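Local atomic coordinates of cellulose hydrolase (Bacillus licheniformis, PDB entry 4YZT), a protein that hydrolyses beta-1,4-glucosidic bonds in cellulose as a modular family 5 endoglucanase, seen here with cellotetraose bound. Residues Asp229-Trp234 with Gly273-Asn278; Arg237-Ser242 with Lys280-Leu285. All coordinates share one frame; numbering follows the deposited sequence.

Interaction 1. Residues Asp229-Trp234 with Gly273-Asn278; sequences DYVSNW and GTLGAN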
loop_
_atom_site.group_PDB
_atom_site.type_symbol
_atom_site.label_atom_id
_atom_site.label_comp_id
_atom_site.label_asym_id
_atom_site.label_seq_id
_atom_site.Cartn_x
_atom_site.Cartn_y
_atom_site.Cartn_z
ATOM N N ASP A 229 10.067 6.553 -1.915
ATOM C CA ASP A 229 9.699 7.496 -2.965
ATOM C C ASP A 229 9.083 6.790 -4.180
ATOM O O ASP A 229 8.352 7.414 -4.951
ATOM C CB ASP A 229 10.892 8.386 -3.376
ATOM C CG ASP A 229 12.212 7.641 -3.478
ATOM O OD1 ASP A 229 12.362 6.522 -2.943
ATOM O OD2 ASP A 229 13.122 8.201 -4.117
ATOM N N TYR A 230 9.313 5.486 -4.334
ATOM C CA TYR A 230 8.577 4.758 -5.358
ATOM C C TYR A 230 7.152 4.465 -4.869
ATOM O O TYR A 230 6.184 4.736 -5.593
ATOM C CB TYR A 230 9.261 3.435 -5.780
ATOM C CG TYR A 230 8.242 2.568 -6.490
ATOM C CD1 TYR A 230 7.701 2.962 -7.722
ATOM C CD2 TYR A 230 7.731 1.419 -5.881
ATOM C CE1 TYR A 230 6.716 2.206 -8.352
ATOM C CE2 TYR A 230 6.735 0.656 -6.503
ATOM C CZ TYR A 230 6.235 1.057 -7.732
ATOM O OH TYR A 230 5.251 0.317 -8.349
ATOM N N VAL A 231 7.008 3.923 -3.657
ATOM C CA VAL A 231 5.676 3.499 -3.228
ATOM C C VAL A 231 4.752 4.699 -3.083
ATOM O O VAL A 231 3.552 4.582 -3.334
ATOM C CB VAL A 231 5.700 2.659 -1.908
ATOM C CG1 VAL A 231 6.561 1.415 -2.088
ATOM C CG2 VAL A 231 6.175 3.461 -0.732
ATOM N N SER A 232 5.320 5.859 -2.756
ATOM C CA SER A 232 4.527 7.085 -2.574
ATOM C C SER A 232 4.512 8.020 -3.791
ATOM O O SER A 232 3.860 9.087 -3.764
ATOM C CB SER A 232 5.044 7.874 -1.367
ATOM O OG SER A 232 4.985 7.095 -0.183
ATOM N N ASN A 233 5.209 7.620 -4.852
ATOM C CA ASN A 233 5.454 8.481 -6.025
ATOM C C ASN A 233 5.940 9.864 -5.588
ATOM O O ASN A 233 5.286 10.877 -5.818
ATOM C CB ASN A 233 4.206 8.606 -6.903
ATOM C CG ASN A 233 4.486 9.349 -8.206
ATOM O OD1 ASN A 233 5.645 9.553 -8.579
ATOM N ND2 ASN A 233 3.433 9.765 -8.893
ATOM N N TRP A 234 7.086 9.874 -4.918
ATOM C CA TRP A 234 7.755 11.125 -4.574
ATOM C C TRP A 234 8.878 11.417 -5.575
ATOM O O TRP A 234 9.518 10.497 -6.080
ATOM C CB TRP A 234 8.338 11.050 -3.156
ATOM C CG TRP A 234 7.351 11.272 -2.033
ATOM C CD1 TRP A 234 5.997 11.188 -2.096
ATOM C CD2 TRP A 234 7.669 11.638 -0.683
ATOM N NE1 TRP A 234 5.444 11.472 -0.865
ATOM C CE2 TRP A 234 6.454 11.758 0.017
ATOM C CE3 TRP A 234 8.869 11.896 -0.005
ATOM C CZ2 TRP A 234 6.397 12.109 1.365
ATOM C CZ3 TRP A 234 8.815 12.241 1.332
ATOM C CH2 TRP A 234 7.584 12.342 2.005
ATOM N N GLY A 273 2.953 -2.320 0.824
ATOM C CA GLY A 273 2.139 -2.018 -0.337
ATOM C C GLY A 273 2.443 -0.655 -0.918
ATOM O O GLY A 273 3.182 0.136 -0.331
ATOM N N THR A 274 1.872 -0.364 -2.083
ATOM C CA THR A 274 2.092 0.949 -2.671
ATOM C C THR A 274 1.111 1.932 -2.057
ATOM O O THR A 274 0.077 1.541 -1.501
ATOM C CB THR A 274 1.972 0.936 -4.222
ATOM O OG1 THR A 274 0.755 0.290 -4.626
ATOM C CG2 THR A 274 3.151 0.186 -4.819
ATOM N N LEU A 275 1.469 3.207 -2.142
ATOM C CA LEU A 275 0.763 4.287 -1.472
ATOM C C LEU A 275 0.534 5.413 -2.466
ATOM O O LEU A 275 0.830 6.575 -2.181
ATOM C CB LEU A 275 1.561 4.801 -0.261
ATOM C CG LEU A 275 1.944 3.797 0.842
ATOM C CD1 LEU A 275 2.793 4.486 1.920
ATOM C CD2 LEU A 275 0.704 3.134 1.452
ATOM N N GLY A 276 0.037 5.064 -3.649
ATOM C CA GLY A 276 -0.229 6.073 -4.657
ATOM C C GLY A 276 0.459 5.849 -5.993
ATOM O O GLY A 276 0.011 6.384 -7.007
ATOM N N ALA A 277 1.543 5.072 -5.996
ATOM C CA ALA A 277 2.196 4.679 -7.245
ATOM C C ALA A 277 1.140 4.142 -8.207
ATOM O O ALA A 277 0.342 3.290 -7.811
ATOM C CB ALA A 277 3.276 3.619 -6.976
ATOM N N ASN A 278 1.116 4.628 -9.450
ATOM C CA ASN A 278 0.034 4.239 -10.362
ATOM C C ASN A 278 0.445 3.479 -11.629
ATOM O O ASN A 278 -0.414 2.945 -12.322
ATOM C CB ASN A 278 -0.795 5.481 -10.757
ATOM C CG ASN A 278 -0.061 6.430 -11.706
ATOM O OD1 ASN A 278 1.166 6.434 -11.802
ATOM N ND2 ASN A 278 -0.828 7.271 -12.392
HETATM O O HOH W 1 0.685 8.568 -8.505
#

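Interaction 2. Residues Arg237-Ser242 with Lys280-Leu285; sequences RTTWGS and KHSKWL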
loop_
_atom_site.group_PDB
_atom_site.type_symbol
_atom_site.label_atom_id
_atom_site.label_comp_id
_atom_site.label_asym_id
_atom_site.label_seq_id
_atom_site.Cartn_x
_atom_site.Cartn_y
_atom_site.Cartn_z
ATOM N N ARG A 237 9.755 9.446 -8.943
ATOM C CA ARG A 237 10.150 8.032 -8.980
ATOM C C ARG A 237 8.950 7.165 -9.365
ATOM O O ARG A 237 8.323 6.532 -8.515
ATOM C CB ARG A 237 10.734 7.579 -7.619
ATOM C CG ARG A 237 11.468 6.233 -7.683
ATOM C CD ARG A 237 12.251 5.910 -6.396
ATOM N NE ARG A 237 13.067 4.706 -6.557
ATOM C CZ ARG A 237 14.116 4.400 -5.795
ATOM N NH1 ARG A 237 14.481 5.210 -4.804
ATOM N NH2 ARG A 237 14.815 3.286 -6.027
ATOM N N THR A 238 8.656 7.134 -10.658
ATOM C CA THR A 238 7.409 6.590 -11.158
ATOM C C THR A 238 7.482 5.127 -11.581
ATOM O O THR A 238 6.462 4.544 -11.938
ATOM C CB THR A 238 6.920 7.396 -12.375
ATOM O OG1 THR A 238 7.902 7.324 -13.417
ATOM C CG2 THR A 238 6.689 8.864 -12.008
ATOM N N THR A 239 8.677 4.537 -11.588
ATOM C CA THR A 239 8.786 3.115 -11.928
ATOM C C THR A 239 9.671 2.365 -10.946
ATOM O O THR A 239 10.459 2.973 -10.221
ATOM C CB THR A 239 9.354 2.891 -13.346
ATOM O OG1 THR A 239 10.666 3.458 -13.427
ATOM C CG2 THR A 239 8.448 3.528 -14.389
ATOM N N TRP A 240 9.552 1.042 -10.958
ATOM C CA TRP A 240 10.368 0.175 -10.101
ATOM C C TRP A 240 10.637 -1.144 -10.809
ATOM O O TRP A 240 9.767 -1.644 -11.534
ATOM C CB TRP A 240 9.662 -0.086 -8.758
ATOM C CG TRP A 240 10.463 -0.924 -7.781
ATOM C CD1 TRP A 240 11.296 -0.468 -6.800
ATOM C CD2 TRP A 240 10.492 -2.358 -7.693
ATOM N NE1 TRP A 240 11.854 -1.528 -6.118
ATOM C CE2 TRP A 240 11.365 -2.698 -6.632
ATOM C CE3 TRP A 240 9.855 -3.387 -8.400
ATOM C CZ2 TRP A 240 11.629 -4.031 -6.261
ATOM C CZ3 TRP A 240 10.129 -4.718 -8.039
ATOM C CH2 TRP A 240 11.009 -5.022 -6.977
ATOM N N GLY A 241 11.825 -1.711 -10.596
ATOM C CA GLY A 241 12.136 -3.039 -11.101
ATOM C C GLY A 241 13.496 -3.300 -11.726
ATOM O O GLY A 241 13.658 -4.294 -12.435
ATOM N N SER A 242 14.480 -2.437 -11.480
ATOM C CA SER A 242 15.827 -2.722 -11.963
ATOM C C SER A 242 16.381 -3.965 -11.251
ATOM O O SER A 242 15.856 -4.387 -10.219
ATOM C CB SER A 242 16.762 -1.534 -11.733
ATOM O OG SER A 242 17.022 -1.392 -10.344
ATOM N N LYS A 280 1.092 0.605 -13.780
ATOM C CA LYS A 280 0.656 -0.783 -13.659
ATOM C C LYS A 280 1.758 -1.813 -13.583
ATOM O O LYS A 280 1.772 -2.633 -12.681
ATOM C CB LYS A 280 -0.224 -1.159 -14.843
ATOM C CG LYS A 280 -1.662 -1.365 -14.497
ATOM C CD LYS A 280 -2.483 -1.618 -15.761
ATOM C CE LYS A 280 -3.891 -1.169 -15.553
ATOM N NZ LYS A 280 -4.619 -1.087 -16.849
ATOM N N HIS A 281 2.633 -1.806 -14.582
ATOM C CA HIS A 281 3.672 -2.824 -14.667
ATOM C C HIS A 281 4.540 -2.820 -13.414
ATOM O O HIS A 281 4.792 -3.856 -12.818
ATOM C CB HIS A 281 4.550 -2.619 -15.897
ATOM C CG HIS A 281 5.731 -3.532 -15.923
ATOM N ND1 HIS A 281 5.666 -4.814 -16.423
ATOM C CD2 HIS A 281 6.993 -3.372 -15.455
ATOM C CE1 HIS A 281 6.845 -5.395 -16.291
ATOM N NE2 HIS A 281 7.667 -4.544 -15.700
ATOM N N SER A 282 5.002 -1.644 -13.014
ATOM C CA SER A 282 5.832 -1.553 -11.819
ATOM C C SER A 282 5.065 -2.027 -10.600
ATOM O O SER A 282 5.592 -2.778 -9.785
ATOM C CB SER A 282 6.324 -0.129 -11.607
ATOM O OG SER A 282 7.213 0.259 -12.647
ATOM N N LYS A 283 3.822 -1.584 -10.469
ATOM C CA LYS A 283 3.025 -1.956 -9.304
ATOM C C LYS A 283 2.833 -3.472 -9.203
ATOM O O LYS A 283 2.958 -4.054 -8.122
ATOM C CB LYS A 283 1.668 -1.258 -9.344
ATOM C CG LYS A 283 0.855 -1.434 -8.068
ATOM C CD LYS A 283 -0.641 -1.313 -8.356
ATOM C CE LYS A 283 -1.057 0.082 -8.759
ATOM N NZ LYS A 283 -2.493 0.082 -9.232
ATOM N N TRP A 284 2.539 -4.110 -10.336
ATOM C CA TRP A 284 2.327 -5.555 -10.350
ATOM C C TRP A 284 3.624 -6.286 -10.012
ATOM O O TRP A 284 3.644 -7.183 -9.164
ATOM C CB TRP A 284 1.781 -6.011 -11.711
ATOM C CG TRP A 284 0.403 -5.459 -12.021
ATOM C CD1 TRP A 284 -0.396 -4.736 -11.185
ATOM C CD2 TRP A 284 -0.319 -5.590 -13.256
ATOM N NE1 TRP A 284 -1.573 -4.412 -11.819
ATOM C CE2 TRP A 284 -1.549 -4.915 -13.094
ATOM C CE3 TRP A 284 -0.048 -6.212 -14.482
ATOM C CZ2 TRP A 284 -2.511 -4.847 -14.113
ATOM C CZ3 TRP A 284 -1.010 -6.136 -15.506
ATOM C CH2 TRP A 284 -2.217 -5.457 -15.311
ATOM N N LEU A 285 4.710 -5.886 -10.668
ATOM C CA LEU A 285 6.034 -6.455 -10.398
ATOM C C LEU A 285 6.477 -6.278 -8.932
ATOM O O LEU A 285 7.059 -7.182 -8.337
ATOM C CB LEU A 285 7.070 -5.826 -11.334
ATOM C CG LEU A 285 8.492 -6.395 -11.258
ATOM C CD1 LEU A 285 8.484 -7.883 -11.650
ATOM C CD2 LEU A 285 9.422 -5.617 -12.160
#

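Interaction 1. Residues Asp229-Trp234 with Gly273-Asn278
Val-231 presents its carbonyl oxygen to the backbone of Leu-275, and this bond ties together two loops of the TIM barrel: the one after strand 218-224, which carries the short helix 228-231, and the one after strand 267-272. Leu-275 N sits 2.8 Å from Val-231 O, above the carbonyl plane and 42° out of it. Ala-277 N adds a weak second bond to the same oxygen at 3.4 Å, so the 273-278 loop curls around the carbonyl at the end of the helix.

Packing is tight here. Ala-277 CB lies 3.4 Å from Tyr-230 O and also touches the tyrosine ring, 4.0 Å from CE1. The CG of Tyr-230 is anti to its backbone N (chi1 162°), and both methyls come to the outer part of the ring from the same general direction, Ala-277 CB at CE1 and Thr-274 CG2 at CE2. Val-231 CB, meanwhile, rests near Gly-273 O. Gly-276 adopts a phi of 124°, where any CB would be pressed against the carbonyl oxygen of Leu-275.

Toward the substrate the fit is looser. Leu-275 CB still meets Val-231 O, but its CD1 comes only within 4.4 Å of Val-231 CG2, and Ser-232 OG grazes Leu-275 CD1. This partly exposed leucine belongs to the glycan pocket and touches a bound glucose unit.

On the other flank Asn-233 ends the helix in a Schellman motif: its own N bonds back to Tyr-230 O, and Trp-234 N to Asp-229 O. Water takes over from direct contact at its side chain, whose ND2 is also bound by Ala-464 O: one water accepts from Asn-233 ND2 at 3.0 Å and donates to Gly-276 O at 2.7 Å.

Interaction 2. Residues Arg237-Ser242 with Lys280-Leu285
Trp-240 N points almost straight at Ser-282 OG, 3.0 Å away with an N-H...O angle of 163°, and so fastens the loop that leads into helix 243-261 to the first turn of helix 280-296 in the TIM barrel. Ser-282 OG is anti to its own carbonyl carbon (chi1 -66°), and Thr-239 packs on the same oxygen through CA at 3.3 Å and CB at 3.5 Å. One turn on, the Trp-240 and Leu-285 side chains cross at about a right angle, CZ3 lying 4.0 Å from Leu-285 CG.

Behind this first shell, Glu-279 OE1 hydrogen-bonds Ser-282 OG, giving the hydroxyl one partner in the loop and one in the residue just before the helix. An alanine at Ser-282 would probably leave both Trp-240 N and Glu-279 OE1 without this mate and let the loop drift from the helix. Further back, Glu-245 steadies the loop, its OE1 bonded to Gly-241 N and its OE2 bridged to Arg-237, while Ser-242 OG caps Glu-245 N as N-cap of helix 243-261. Gly-241 has no CB, which would clash with Leu-285; the leucine's CD2 instead lies 3.9 Å from Gly-241 CA.

Both interactions join the chain between barrel strands 218-224 and 267-272 to the chain that follows strand 267-272. Interaction 1 is the more buried, yet it borders the bound glycan, and backbone-to-backbone bonds carry it; interaction 2 lies farther from the centre of the chain, is only partly buried, and turns on a serine hydroxyl that receives a backbone N-H. The two meet directly. Asp-229 OD1 forms a salt bridge with Arg-237 NH1 at 3.1 Å, and Tyr-230 OH packs 3.2 Å from Lys-283 N. The Tyr-230 ring also meets the Trp-240 ring, its plane tilted by about 30°, so aromatic packing continues from one contact into the other.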